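Local coordinates for Glucanase/chitosanase (Paenibacillus fukuinensis, PDB 4ZY9), which probably hydrolyses chitosan and glucan as a whole enzyme, this chain being one of its CBM32 modules, a β-sandwich domain that recognises chitosan, at residues T37-A42 / Q48-N53; T76-N81 / T87-V92. The protein carries 1 engineered substitution. All blocks are in the same frame, centred on the assembly; numbering follows the deposited sequence. Where two conformers were deposited one is given.

Both contacts reach the five-stranded sheet of strands 14-17, 48-54, 114-122, 75-80 and 90-95, in that order, but from different directions. Contact 1 runs between sheets: 37-42 carries a short strand paired with 129-136 in the second sheet, and its side chains meet those of 48-53 in the buried interior, about 7 Å from the chain centre. Contact 2 lies within the sheet, as a hairpin at its 90-95 edge, farther out and only partly buried. Its cohesion comes from backbone hydrogen bonds, whereas contact 1 relies on apolar packing. Their centres are about 16 Å apart, yet they touch where Tyr51 CD2 packs 4.0 Å from Trp89 CH2.

Contact 1: T37-A42 / Q48-N53; sequences TRWASA and QWIYVN
Ile50 lays its CD1 methyl over one face of the Trp39 indole, and this is the tight part of the contact. CD1 lies 3.9 Å from the centroid of the five-membered ring of Trp39 and 25° off the ring normal, the geometry of a CH-pi contact. Ile50 CG1, anti to the backbone N (chi1 -179°), and the extended chain beyond it together carry the methyl over the ring, while CG2 of Ile50 meets the six-membered ring on the same face, 3.7 Å from Trp39 CZ3. The two side chains run past each other in opposite senses. On the other face of the indole sits the backbone N of Ser41, 3.8 Å above the ring plane. Met117 touches both Trp39 and Ile50, and Leu130 and Phe133 from the opposing sheet also pack on Ile50, which places the pair in the filling of the β-sandwich.

Gln48, bent at chi2 (-71°), runs close alongside Ser41, its CG 3.6 Å from Ser41 OG. The looser margins are the indole edge, where Gln48 CB stays 4.4 Å from Trp39 CH2, and partly exposed Ala42, whose side chain comes no nearer than 4.6 Å to 48-53. Ser41 OG spends its proton on Ala42 O at 2.7 Å, from above the carbonyl plane, and also accepts from Tyr128 N.

Trp39 NE1 is bonded to Ser19 O. The two segments share no hydrogen bond and meet through apolar and van der Waals contacts, so dispersion and fit probably dominate between them.

Contact 2: T76-N81 / T87-V92; sequences TIQVSN and TNWTTV
Val79 and Thr90 form the hydrogen-bonded pair of an antiparallel β-hairpin, strands 75-80 and 90-95, at the edge of a sheet of the β-sandwich. Val79 N donates to Thr90 O at 2.9 Å, and Thr90 N returns a bond to Val79 O, also 2.9 Å, at a nearly straight N-H...O angle of 170°. Two residues along each strand, Val92 N reaches Ile77 O at 2.8 Å. The intervening pair, Gln78 with Thr91, is non-hydrogen-bonded, and the backbone of Gln78 turns instead to Arg116 on the neighbouring strand 114-122.

Beyond Ser80 and Trp89 the chains diverge and a water bridges them: it accepts from Asn81 N and donates to Asn88 O, both at 2.9 Å. Ser80 OG also lies near Asn88 O, but that bond is weak and the destination of its proton is unsettled; in the conformer given, Ser80 OG has its stronger partner in Asp82 N. The same Asp82, through OD2, receives the backbone N-H groups of Thr87 and Asn88 and so ties down the turn.

Trp89 closes this end of the hairpin. Its CG is beside the backbone N (chi1 -65°), which lays the indole against the 76-81 segment. Ser80 CB makes a CH-pi contact over one face, 4.0 Å from the centroid of the six-membered ring of Trp89. On the opposite side, offset to the rim near Trp89 CG, lies Gln78 OE1, which accepts from Arg116 NH2; Arg116 also makes a cation-pi contact with Trp89 and probably links the two residues. Gln78 NE2 gives a weak bond to Thr76 OG1 at 2.9 Å. On the other side of the sheet, where Val79 and Thr90 point, Val79 CG2 rests 4.0 Å from Val92 CG1.

Contact 1: T37-A42 / Q48-N53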
ATOM      1  N   THR A  37      -2.307 -13.895   5.214  1.00  5.13           N
ATOM      2  CA  THR A  37      -0.972 -13.360   5.528  1.00  4.55           C
ATOM      3  C   THR A  37      -1.098 -11.832   5.405  1.00  4.65           C
ATOM      4  O   THR A  37      -1.972 -11.317   4.678  1.00  4.88           O
ATOM      5  CB  THR A  37       0.054 -13.810   4.495  1.00  5.50           C
ATOM      6  OG1 THR A  37      -0.393 -13.294   3.184  1.00  6.78           O
ATOM      7  CG2 THR A  37       0.288 -15.232   4.487  1.00  6.40           C
ATOM      8  N   ARG A  38      -0.287 -11.121   6.151  1.00  4.53           N
ATOM      9  CA  ARG A  38      -0.319  -9.636   6.093  1.00  4.85           C
ATOM     10  C   ARG A  38       1.045  -9.042   6.352  1.00  4.72           C
ATOM     11  O   ARG A  38       1.865  -9.625   7.088  1.00  5.21           O
ATOM     12  CB  ARG A  38      -1.325  -9.143   7.158  1.00  5.26           C
ATOM     13  CG  ARG A  38      -1.046  -9.535   8.635  1.00  5.89           C
ATOM     14  CD  ARG A  38      -2.211  -9.199   9.467  1.00  6.39           C
ATOM     15  NE  ARG A  38      -2.012  -9.742  10.817  1.00  7.48           N
ATOM     16  CZ  ARG A  38      -1.496  -9.097  11.850  1.00  7.56           C
ATOM     17  NH1 ARG A  38      -1.232  -7.785  11.779  1.00  7.64           N
ATOM     18  NH2 ARG A  38      -1.354  -9.705  13.016  1.00  8.46           N
ATOM     19  N   TRP A  39       1.278  -7.890   5.726  1.00  3.97           N
ATOM     20  CA  TRP A  39       2.291  -6.968   6.237  1.00  4.26           C
ATOM     21  C   TRP A  39       1.773  -6.371   7.523  1.00  4.14           C
ATOM     22  O   TRP A  39       0.588  -6.002   7.618  1.00  3.86           O
ATOM     23  CB  TRP A  39       2.516  -5.846   5.220  1.00  4.29           C
ATOM     24  CG  TRP A  39       3.277  -4.719   5.764  1.00  4.52           C
ATOM     25  CD1 TRP A  39       4.648  -4.763   6.206  1.00  4.21           C
ATOM     26  CD2 TRP A  39       2.848  -3.368   5.962  1.00  4.38           C
ATOM     27  NE1 TRP A  39       4.997  -3.535   6.646  1.00  4.50           N
ATOM     28  CE2 TRP A  39       3.953  -2.633   6.510  1.00  4.02           C
ATOM     29  CE3 TRP A  39       1.649  -2.666   5.735  1.00  4.42           C
ATOM     30  CZ2 TRP A  39       3.926  -1.272   6.740  1.00  4.36           C
ATOM     31  CZ3 TRP A  39       1.598  -1.356   6.012  1.00  4.77           C
ATOM     32  CH2 TRP A  39       2.719  -0.647   6.511  1.00  4.60           C
ATOM     33  N   ALA A  40       2.661  -6.175   8.482  1.00  4.07           N
ATOM     34  CA  ALA A  40       2.335  -5.345   9.683  1.00  3.99           C
ATOM     35  C   ALA A  40       3.601  -4.530   9.952  1.00  4.71           C
ATOM     36  O   ALA A  40       4.726  -5.114   9.952  1.00  5.63           O
ATOM     37  CB  ALA A  40       1.984  -6.219  10.871  1.00  4.31           C
ATOM     38  N   SER A  41       3.450  -3.265  10.209  1.00  4.77           N
ATOM     39  CA  SER A  41       4.593  -2.378  10.507  1.00  5.30           C
ATOM     40  C   SER A  41       4.984  -2.535  11.962  1.00  6.01           C
ATOM     41  O   SER A  41       4.294  -3.141  12.786  1.00  6.58           O
ATOM     42  CB  SER A  41       4.100  -0.892  10.299  1.00  4.93           C
ATOM     43  OG  SER A  41       3.248  -0.439  11.274  1.00  5.30           O
ATOM     44  N   ALA A  42       6.089  -1.852  12.330  1.00  6.65           N
ATOM     45  CA  ALA A  42       6.312  -1.632  13.738  1.00  6.99           C
ATOM     46  C   ALA A  42       5.185  -0.918  14.358  1.00  7.42           C
ATOM     47  O   ALA A  42       4.524  -0.126  13.674  1.00  7.16           O
ATOM     48  CB  ALA A  42       7.611  -0.849  13.954  1.00  8.17           C
ATOM     49  N   GLN A  48       4.002   5.329   8.793  1.00  5.30           N
ATOM     50  CA  GLN A  48       4.473   4.102   8.182  1.00  4.82           C
ATOM     51  C   GLN A  48       4.052   4.022   6.768  1.00  4.34           C
ATOM     52  O   GLN A  48       3.073   4.671   6.376  1.00  5.90           O
ATOM     53  CB  GLN A  48       4.009   2.849   8.933  1.00  5.43           C
ATOM     54  CG  GLN A  48       4.384   2.852  10.381  1.00  5.23           C
ATOM     55  CD  GLN A  48       5.871   2.670  10.708  1.00  5.55           C
ATOM     56  OE1 GLN A  48       6.287   3.013  11.879  1.00  8.86           O
ATOM     57  NE2 GLN A  48       6.610   2.049   9.884  1.00  5.17           N
ATOM     58  N   TRP A  49       4.664   3.252   5.952  1.00  3.94           N
ATOM     59  CA  TRP A  49       4.358   3.164   4.477  1.00  3.98           C
ATOM     60  C   TRP A  49       4.724   1.848   3.932  1.00  3.61           C
ATOM     61  O   TRP A  49       5.617   1.139   4.490  1.00  4.19           O
ATOM     62  CB  TRP A  49       4.963   4.370   3.719  1.00  4.31           C
ATOM     63  CG  TRP A  49       6.447   4.520   3.845  1.00  4.62           C
ATOM     64  CD1 TRP A  49       7.088   5.422   4.655  1.00  5.35           C
ATOM     65  CD2 TRP A  49       7.464   3.724   3.242  1.00  5.17           C
ATOM     66  NE1 TRP A  49       8.421   5.285   4.573  1.00  6.03           N
ATOM     67  CE2 TRP A  49       8.737   4.291   3.692  1.00  5.46           C
ATOM     68  CE3 TRP A  49       7.469   2.704   2.348  1.00  5.24           C
ATOM     69  CZ2 TRP A  49       9.972   3.750   3.305  1.00  6.18           C
ATOM     70  CZ3 TRP A  49       8.768   2.119   2.007  1.00  4.68           C
ATOM     71  CH2 TRP A  49       9.941   2.671   2.463  1.00  5.26           C
ATOM     72  N   ILE A  50       4.146   1.503   2.787  1.00  3.70           N
ATOM     73  CA  ILE A  50       4.489   0.342   2.049  1.00  3.37           C
ATOM     74  C   ILE A  50       4.330   0.646   0.597  1.00  3.80           C
ATOM     75  O   ILE A  50       3.307   1.279   0.220  1.00  4.07           O
ATOM     76  CB  ILE A  50       3.638  -0.878   2.488  1.00  3.61           C
ATOM     77  CG1 ILE A  50       4.019  -2.151   1.708  1.00  4.47           C
ATOM     78  CG2 ILE A  50       2.136  -0.595   2.408  1.00  3.58           C
ATOM     79  CD1 ILE A  50       3.524  -3.370   2.381  1.00  5.10           C
ATOM     80  N   TYR A  51       5.234   0.240  -0.261  1.00  4.08           N
ATOM     81  CA  TYR A  51       5.075   0.385  -1.677  1.00  4.08           C
ATOM     82  C   TYR A  51       5.404  -0.885  -2.395  1.00  3.78           C
ATOM     83  O   TYR A  51       6.102  -1.797  -1.857  1.00  5.16           O
ATOM     84  CB  TYR A  51       5.864   1.566  -2.345  1.00  4.35           C
ATOM     85  CG  TYR A  51       7.359   1.478  -2.354  1.00  4.96           C
ATOM     86  CD1 TYR A  51       8.053   0.679  -3.249  1.00  5.44           C
ATOM     87  CD2 TYR A  51       8.112   2.239  -1.524  1.00  5.21           C
ATOM     88  CE1 TYR A  51       9.448   0.689  -3.291  1.00  5.63           C
ATOM     89  CE2 TYR A  51       9.526   2.246  -1.575  1.00  6.10           C
ATOM     90  CZ  TYR A  51      10.109   1.459  -2.462  1.00  5.39           C
ATOM     91  OH  TYR A  51      11.520   1.483  -2.515  1.00  7.21           O
ATOM     92  N   VAL A  52       4.904  -1.035  -3.612  1.00  4.51           N
ATOM     93  CA  VAL A  52       5.164  -2.129  -4.544  1.00  4.57           C
ATOM     94  C   VAL A  52       5.855  -1.613  -5.760  1.00  4.53           C
ATOM     95  O   VAL A  52       5.540  -0.558  -6.263  1.00  4.84           O
ATOM     96  CB  VAL A  52       3.886  -2.919  -4.869  1.00  5.05           C
ATOM     97  CG1 VAL A  52       2.836  -2.089  -5.528  1.00  5.46           C
ATOM     98  CG2 VAL A  52       4.201  -4.179  -5.618  1.00  5.50           C
ATOM     99  N   ASN A  53       6.831  -2.427  -6.268  1.00  4.76           N
ATOM    100  CA  ASN A  53       7.506  -2.212  -7.545  1.00  4.75           C
ATOM    101  C   ASN A  53       6.789  -3.029  -8.555  1.00  6.10           C
ATOM    102  O   ASN A  53       6.881  -4.291  -8.508  1.00  6.42           O
ATOM    103  CB  ASN A  53       8.975  -2.629  -7.351  1.00  5.14           C
ATOM    104  CG  ASN A  53       9.789  -2.440  -8.620  1.00  5.91           C
ATOM    105  OD1 ASN A  53       9.268  -2.306  -9.690  1.00  7.63           O
ATOM    106  ND2 ASN A  53      11.110  -2.502  -8.480  1.00  7.24           N
TER

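Contact 2: T76-N81 / T87-V92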
ATOM      1  N   THR A  76      -2.412   8.416   2.462  1.00  4.25           N
ATOM      2  CA  THR A  76      -2.472   8.747   1.039  0.80  4.34           C
ATOM      3  C   THR A  76      -2.109   7.549   0.215  1.00  4.03           C
ATOM      4  O   THR A  76      -1.406   6.601   0.699  1.00  4.48           O
ATOM      5  CB  THR A  76      -1.487   9.917   0.668  0.80  4.49           C
ATOM      6  OG1 THR A  76      -0.190   9.583   1.175  0.80  4.04           O
ATOM      7  CG2 THR A  76      -1.880  11.250   1.461  0.80  5.58           C
ATOM      8  N   ILE A  77      -2.546   7.570  -1.005  1.00  4.11           N
ATOM      9  CA  ILE A  77      -2.048   6.699  -2.081  0.80  4.73           C
ATOM     10  C   ILE A  77      -1.191   7.531  -2.972  1.00  4.35           C
ATOM     11  O   ILE A  77      -1.639   8.617  -3.410  1.00  5.36           O
ATOM     12  CB  ILE A  77      -3.187   5.986  -2.866  0.80  5.50           C
ATOM     13  CG1 ILE A  77      -4.056   5.218  -1.967  0.80  6.53           C
ATOM     14  CG2 ILE A  77      -2.579   5.152  -3.983  0.80  5.51           C
ATOM     15  CD1 ILE A  77      -3.357   4.059  -1.295  0.80  7.01           C
ATOM     16  N   GLN A  78       0.012   7.082  -3.259  1.00  4.26           N
ATOM     17  CA  GLN A  78       0.970   7.854  -4.061  1.00  4.55           C
ATOM     18  C   GLN A  78       1.572   7.023  -5.127  1.00  4.78           C
ATOM     19  O   GLN A  78       1.671   5.777  -4.988  1.00  5.41           O
ATOM     20  CB  GLN A  78       2.063   8.416  -3.180  1.00  6.00           C
ATOM     21  CG  GLN A  78       1.548   9.132  -1.944  1.00  7.41           C
ATOM     22  CD  GLN A  78       2.644   9.629  -1.056  1.00  9.78           C
ATOM     23  OE1 GLN A  78       3.762   9.124  -1.156  1.00 16.29           O
ATOM     24  NE2 GLN A  78       2.315  10.413  -0.009  1.00 12.39           N
ATOM     25  N   VAL A  79       1.995   7.620  -6.235  1.00  4.26           N
ATOM     26  CA  VAL A  79       2.608   6.904  -7.332  1.00  4.52           C
ATOM     27  C   VAL A  79       3.929   7.592  -7.676  1.00  4.18           C
ATOM     28  O   VAL A  79       4.049   8.820  -7.589  1.00  4.99           O
ATOM     29  CB  VAL A  79       1.667   6.838  -8.547  1.00  5.82           C
ATOM     30  CG1 VAL A  79       0.449   5.919  -8.234  1.00  7.92           C
ATOM     31  CG2 VAL A  79       1.216   8.184  -9.082  1.00  6.18           C
ATOM     32  N   SER A  80       4.797   6.780  -8.240  1.00  4.62           N
ATOM     33  CA  SER A  80       6.097   7.287  -8.771  0.70  4.78           C
ATOM     34  C   SER A  80       6.428   6.540 -10.065  1.00  4.66           C
ATOM     35  O   SER A  80       6.250   5.328 -10.162  1.00  5.41           O
ATOM     36  CB  SER A  80       7.207   7.074  -7.743  0.70  4.20           C
ATOM     37  OG  SER A  80       8.511   7.284  -8.366  0.70  3.90           O
ATOM     38  N   ASN A  81       6.915   7.324 -11.079  1.00  4.46           N
ATOM     39  CA  ASN A  81       7.445   6.746 -12.273  1.00  5.06           C
ATOM     40  C   ASN A  81       8.966   6.959 -12.349  1.00  5.33           C
ATOM     41  O   ASN A  81       9.536   6.865 -13.461  1.00  6.53           O
ATOM     42  CB  ASN A  81       6.715   7.328 -13.497  1.00  5.47           C
ATOM     43  CG  ASN A  81       6.929   6.456 -14.674  1.00  5.21           C
ATOM     44  OD1 ASN A  81       7.059   5.255 -14.614  1.00  6.86           O
ATOM     45  ND2 ASN A  81       6.894   7.089 -15.866  1.00  6.08           N
ATOM     46  N   THR A  87      11.732   8.444  -5.243  1.00  8.37           N
ATOM     47  CA  THR A  87      11.829   9.635  -4.421  1.00  9.92           C
ATOM     48  C   THR A  87      10.813  10.736  -4.863  1.00  8.39           C
ATOM     49  O   THR A  87      10.481  11.637  -4.031  1.00 10.87           O
ATOM     50  CB  THR A  87      13.278  10.241  -4.424  1.00 12.07           C
ATOM     51  OG1 THR A  87      13.524  10.699  -5.703  1.00 13.13           O
ATOM     52  CG2 THR A  87      14.343   9.262  -4.001  1.00 13.26           C
ATOM     53  N   ASN A  88      10.354  10.672  -6.105  1.00  8.71           N
ATOM     54  CA  ASN A  88       9.400  11.652  -6.611  1.00  8.76           C
ATOM     55  C   ASN A  88       8.033  10.937  -6.655  1.00  7.93           C
ATOM     56  O   ASN A  88       7.819  10.037  -7.453  1.00  8.86           O
ATOM     57  CB  ASN A  88       9.801  12.094  -7.997  1.00  8.67           C
ATOM     58  CG  ASN A  88      11.165  12.659  -8.068  1.00  9.42           C
ATOM     59  OD1 ASN A  88      12.038  12.145  -8.826  1.00 11.72           O
ATOM     60  ND2 ASN A  88      11.312  13.822  -7.381  1.00  9.42           N
ATOM     61  N   TRP A  89       7.168  11.407  -5.773  1.00  8.38           N
ATOM     62  CA  TRP A  89       5.846  10.812  -5.475  1.00  6.63           C
ATOM     63  C   TRP A  89       4.773  11.853  -5.774  1.00  7.08           C
ATOM     64  O   TRP A  89       4.937  13.044  -5.442  1.00  9.23           O
ATOM     65  CB  TRP A  89       5.659  10.375  -4.037  1.00  7.92           C
ATOM     66  CG  TRP A  89       6.551   9.260  -3.575  1.00  7.50           C
ATOM     67  CD1 TRP A  89       7.682   9.381  -2.822  1.00  9.32           C
ATOM     68  CD2 TRP A  89       6.397   7.864  -3.820  1.00  6.88           C
ATOM     69  NE1 TRP A  89       8.231   8.158  -2.577  1.00  8.65           N
ATOM     70  CE2 TRP A  89       7.503   7.183  -3.173  1.00  7.41           C
ATOM     71  CE3 TRP A  89       5.438   7.098  -4.542  1.00  6.30           C
ATOM     72  CZ2 TRP A  89       7.647   5.842  -3.174  1.00  7.02           C
ATOM     73  CZ3 TRP A  89       5.638   5.764  -4.568  1.00  5.83           C
ATOM     74  CH2 TRP A  89       6.788   5.098  -3.937  1.00  6.11           C
ATOM     75  N   THR A  90       3.688  11.438  -6.427  1.00  6.07           N
ATOM     76  CA  THR A  90       2.480  12.237  -6.586  1.00  7.07           C
ATOM     77  C   THR A  90       1.358  11.562  -5.839  1.00  6.13           C
ATOM     78  O   THR A  90       1.071  10.348  -6.038  1.00  5.81           O
ATOM     79  CB  THR A  90       2.103  12.351  -8.048  1.00  7.96           C
ATOM     80  OG1 THR A  90       3.147  13.066  -8.767  1.00 11.16           O
ATOM     81  CG2 THR A  90       0.886  13.178  -8.202  1.00  9.15           C
ATOM     82  N   THR A  91       0.699  12.309  -4.949  1.00  5.80           N
ATOM     83  CA  THR A  91      -0.485  11.837  -4.288  1.00  6.33           C
ATOM     84  C   THR A  91      -1.675  11.775  -5.167  1.00  5.76           C
ATOM     85  O   THR A  91      -1.929  12.775  -5.884  1.00  8.59           O
ATOM     86  CB  THR A  91      -0.758  12.708  -3.027  1.00  6.01           C
ATOM     87  OG1 THR A  91       0.418  12.535  -2.226  1.00  7.54           O
ATOM     88  CG2 THR A  91      -2.040  12.371  -2.368  1.00  7.11           C
ATOM     89  N   VAL A  92      -2.342  10.666  -5.218  1.00  5.36           N
ATOM     90  CA  VAL A  92      -3.603  10.491  -6.001  1.00  6.14           C
ATOM     91  C   VAL A  92      -4.812  10.354  -5.157  1.00  6.27           C
ATOM     92  O   VAL A  92      -5.941  10.463  -5.748  1.00  7.90           O
ATOM     93  CB  VAL A  92      -3.416   9.342  -6.992  1.00  6.90           C
ATOM     94  CG1 VAL A  92      -2.284   9.622  -7.904  1.00  8.33           C
ATOM     95  CG2 VAL A  92      -3.321   8.006  -6.284  1.00  7.80           C
TER
HETATM   96  O   HOH W   1       7.251  10.124 -10.252  1.00  9.44           O